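Local coordinates for chromosome partition protein Smc (Pyrococcus yayanosii, PDB 5XEI), which is an SMC-family ATPase whose head domain binds and hydrolyses ATP, and which is probably required for chromosome condensation and partitioning, at residues 202-207 with 324-329. Residues are numbered along the deposited sequence; the frame is centred on the assembly and turned at random.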
loop_
_atom_site.group_PDB
_atom_site.type_symbol
_atom_site.label_atom_id
_atom_site.label_comp_id
_atom_site.label_asym_id
_atom_site.label_seq_id
_atom_site.Cartn_x
_atom_site.Cartn_y
_atom_site.Cartn_z
ATOM N N LYS A 202 6.524 26.519 27.691
ATOM C CA LYS A 202 6.063 26.812 29.039
ATOM C C LYS A 202 7.232 26.785 30.022
ATOM O O LYS A 202 7.335 27.639 30.915
ATOM C CB LYS A 202 4.945 25.830 29.392
ATOM C CG LYS A 202 4.635 25.667 30.837
ATOM C CD LYS A 202 3.593 24.558 30.993
ATOM C CE LYS A 202 3.470 24.054 32.431
ATOM N NZ LYS A 202 2.232 23.242 32.640
ATOM N N GLN A 203 8.150 25.841 29.827
ATOM C CA GLN A 203 9.401 25.845 30.565
ATOM C C GLN A 203 10.191 27.125 30.323
ATOM O O GLN A 203 10.740 27.715 31.262
ATOM C CB GLN A 203 10.208 24.621 30.163
ATOM C CG GLN A 203 11.683 24.789 30.314
ATOM C CD GLN A 203 12.416 23.473 30.184
ATOM O OE1 GLN A 203 12.072 22.626 29.340
ATOM N NE2 GLN A 203 13.427 23.281 31.035
ATOM N N LEU A 204 10.249 27.580 29.072
ATOM C CA LEU A 204 11.024 28.773 28.740
ATOM C C LEU A 204 10.567 29.960 29.569
ATOM O O LEU A 204 11.371 30.813 29.960
ATOM C CB LEU A 204 10.873 29.081 27.252
ATOM C CG LEU A 204 11.940 29.758 26.394
ATOM C CD1 LEU A 204 11.449 29.751 24.950
ATOM C CD2 LEU A 204 12.287 31.157 26.837
ATOM N N ASP A 205 9.280 30.013 29.886
ATOM C CA ASP A 205 8.745 31.188 30.556
ATOM C C ASP A 205 8.923 31.157 32.058
ATOM O O ASP A 205 9.003 32.220 32.676
ATOM C CB ASP A 205 7.280 31.348 30.196
ATOM C CG ASP A 205 7.088 32.279 29.005
ATOM O OD1 ASP A 205 6.558 31.835 27.947
ATOM O OD2 ASP A 205 7.423 33.484 29.149
ATOM N N LYS A 206 8.942 29.982 32.681
ATOM C CA LYS A 206 9.558 29.932 33.998
ATOM C C LYS A 206 10.929 30.587 33.937
ATOM O O LYS A 206 11.235 31.499 34.711
ATOM C CB LYS A 206 9.681 28.494 34.500
ATOM C CG LYS A 206 8.395 27.934 35.033
ATOM C CD LYS A 206 7.915 28.735 36.235
ATOM C CE LYS A 206 6.390 28.888 36.265
ATOM N NZ LYS A 206 5.963 30.093 37.053
ATOM N N LEU A 207 11.747 30.164 32.976
ATOM C CA LEU A 207 13.146 30.550 32.977
ATOM C C LEU A 207 13.327 32.028 32.683
ATOM O O LEU A 207 14.270 32.636 33.201
ATOM C CB LEU A 207 13.920 29.698 31.977
ATOM C CG LEU A 207 14.501 28.427 32.595
ATOM C CD1 LEU A 207 13.487 27.695 33.461
ATOM C CD2 LEU A 207 15.012 27.536 31.493
ATOM N N GLU A 324 21.911 30.731 32.520
ATOM C CA GLU A 324 22.429 29.885 31.452
ATOM C C GLU A 324 21.359 28.925 30.932
ATOM O O GLU A 324 21.351 28.604 29.738
ATOM C CB GLU A 324 23.669 29.118 31.922
ATOM C CG GLU A 324 24.902 29.976 32.262
ATOM C CD GLU A 324 25.158 31.137 31.281
ATOM O OE1 GLU A 324 25.439 32.274 31.746
ATOM O OE2 GLU A 324 25.081 30.915 30.055
ATOM N N ASP A 325 20.448 28.463 31.806
ATOM C CA ASP A 325 19.385 27.552 31.384
ATOM C C ASP A 325 18.499 28.188 30.323
ATOM O O ASP A 325 18.077 27.523 29.370
ATOM C CB ASP A 325 18.533 27.128 32.583
ATOM C CG ASP A 325 19.137 25.955 33.362
ATOM O OD1 ASP A 325 20.099 25.338 32.851
ATOM O OD2 ASP A 325 18.649 25.651 34.487
ATOM N N PHE A 326 18.183 29.468 30.489
ATOM C CA PHE A 326 17.411 30.183 29.488
ATOM C C PHE A 326 17.962 29.968 28.079
ATOM O O PHE A 326 17.300 29.363 27.225
ATOM C CB PHE A 326 17.391 31.664 29.836
ATOM C CG PHE A 326 16.582 32.459 28.910
ATOM C CD1 PHE A 326 17.161 33.063 27.803
ATOM C CD2 PHE A 326 15.226 32.576 29.100
ATOM C CE1 PHE A 326 16.393 33.795 26.912
ATOM C CE2 PHE A 326 14.473 33.302 28.207
ATOM C CZ PHE A 326 15.048 33.913 27.119
ATOM N N GLU A 327 19.185 30.440 27.828
ATOM C CA GLU A 327 19.796 30.299 26.508
ATOM C C GLU A 327 19.580 28.912 25.918
ATOM O O GLU A 327 19.194 28.768 24.760
ATOM C CB GLU A 327 21.294 30.607 26.592
ATOM C CG GLU A 327 21.601 31.818 27.428
ATOM C CD GLU A 327 21.102 33.097 26.787
ATOM O OE1 GLU A 327 21.152 33.163 25.532
ATOM O OE2 GLU A 327 20.670 34.019 27.539
ATOM N N VAL A 328 19.801 27.877 26.718
ATOM C CA VAL A 328 19.747 26.526 26.185
ATOM C C VAL A 328 18.324 26.149 25.803
ATOM O O VAL A 328 18.093 25.447 24.805
ATOM C CB VAL A 328 20.349 25.550 27.205
ATOM C CG1 VAL A 328 19.786 24.215 27.056
ATOM C CG2 VAL A 328 21.767 25.477 27.015
ATOM N N VAL A 329 17.345 26.604 26.580
ATOM C CA VAL A 329 15.984 26.203 26.279
ATOM C C VAL A 329 15.449 27.044 25.140
ATOM O O VAL A 329 14.657 26.564 24.320
ATOM C CB VAL A 329 15.104 26.297 27.535
ATOM C CG1 VAL A 329 13.673 25.960 27.204
ATOM C CG2 VAL A 329 15.620 25.368 28.617
#
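Gln203 lays its side chain against the isopropyl group of Val329, with Gln203 CG 3.9 Å from Val329 CG1 and its amide end level with the other methyl. CG stands anti to the backbone N (chi1 153°), which puts it beside Val329, and the extended chain then carries the amide along. As modelled, Gln203 NE2 lies 3.9 Å from Val329 CG2. An alanine here would probably leave both methyls of Val329 without their cover on this flank, since CG and the amide would be gone. One residue on, buried Leu204 sends CD2 obliquely to the Phe326 ring, 3.4 Å from Phe326 CE2 and also close to CZ and CD2. Its CB meets Val329 CG1 more loosely, and the Leu204 side chain also touches Glu330 and Tyr333, further along helix 321-383.

The segments 202-207 and 324-329 run antiparallel, with 155° between their directions and axes 9.3 Å apart at closest approach; they lie on 170-246 and 321-383, two long helices of the coiled-coil arm that leads away from the SMC head. The touching is chiefly between carbon atoms, and the contact lies away from the predicted ATP-binding residues.

Leu207, the next residue of the first helix to face its partner, points toward the other helix, and CD2 does most of the touching: it sits 3.7 Å from Val329 CG2, the two side chains crossing at about a right angle, and equally close to Asp325 CB. Its backbone carbonyl carbon lies at the edge of the Phe326 ring, near the ring plane, while Leu207 CB is 4.3 Å from Phe326 CD2. Phe326 also touches Glu208 and makes a cation-pi contact with Arg211, both on helix 170-246.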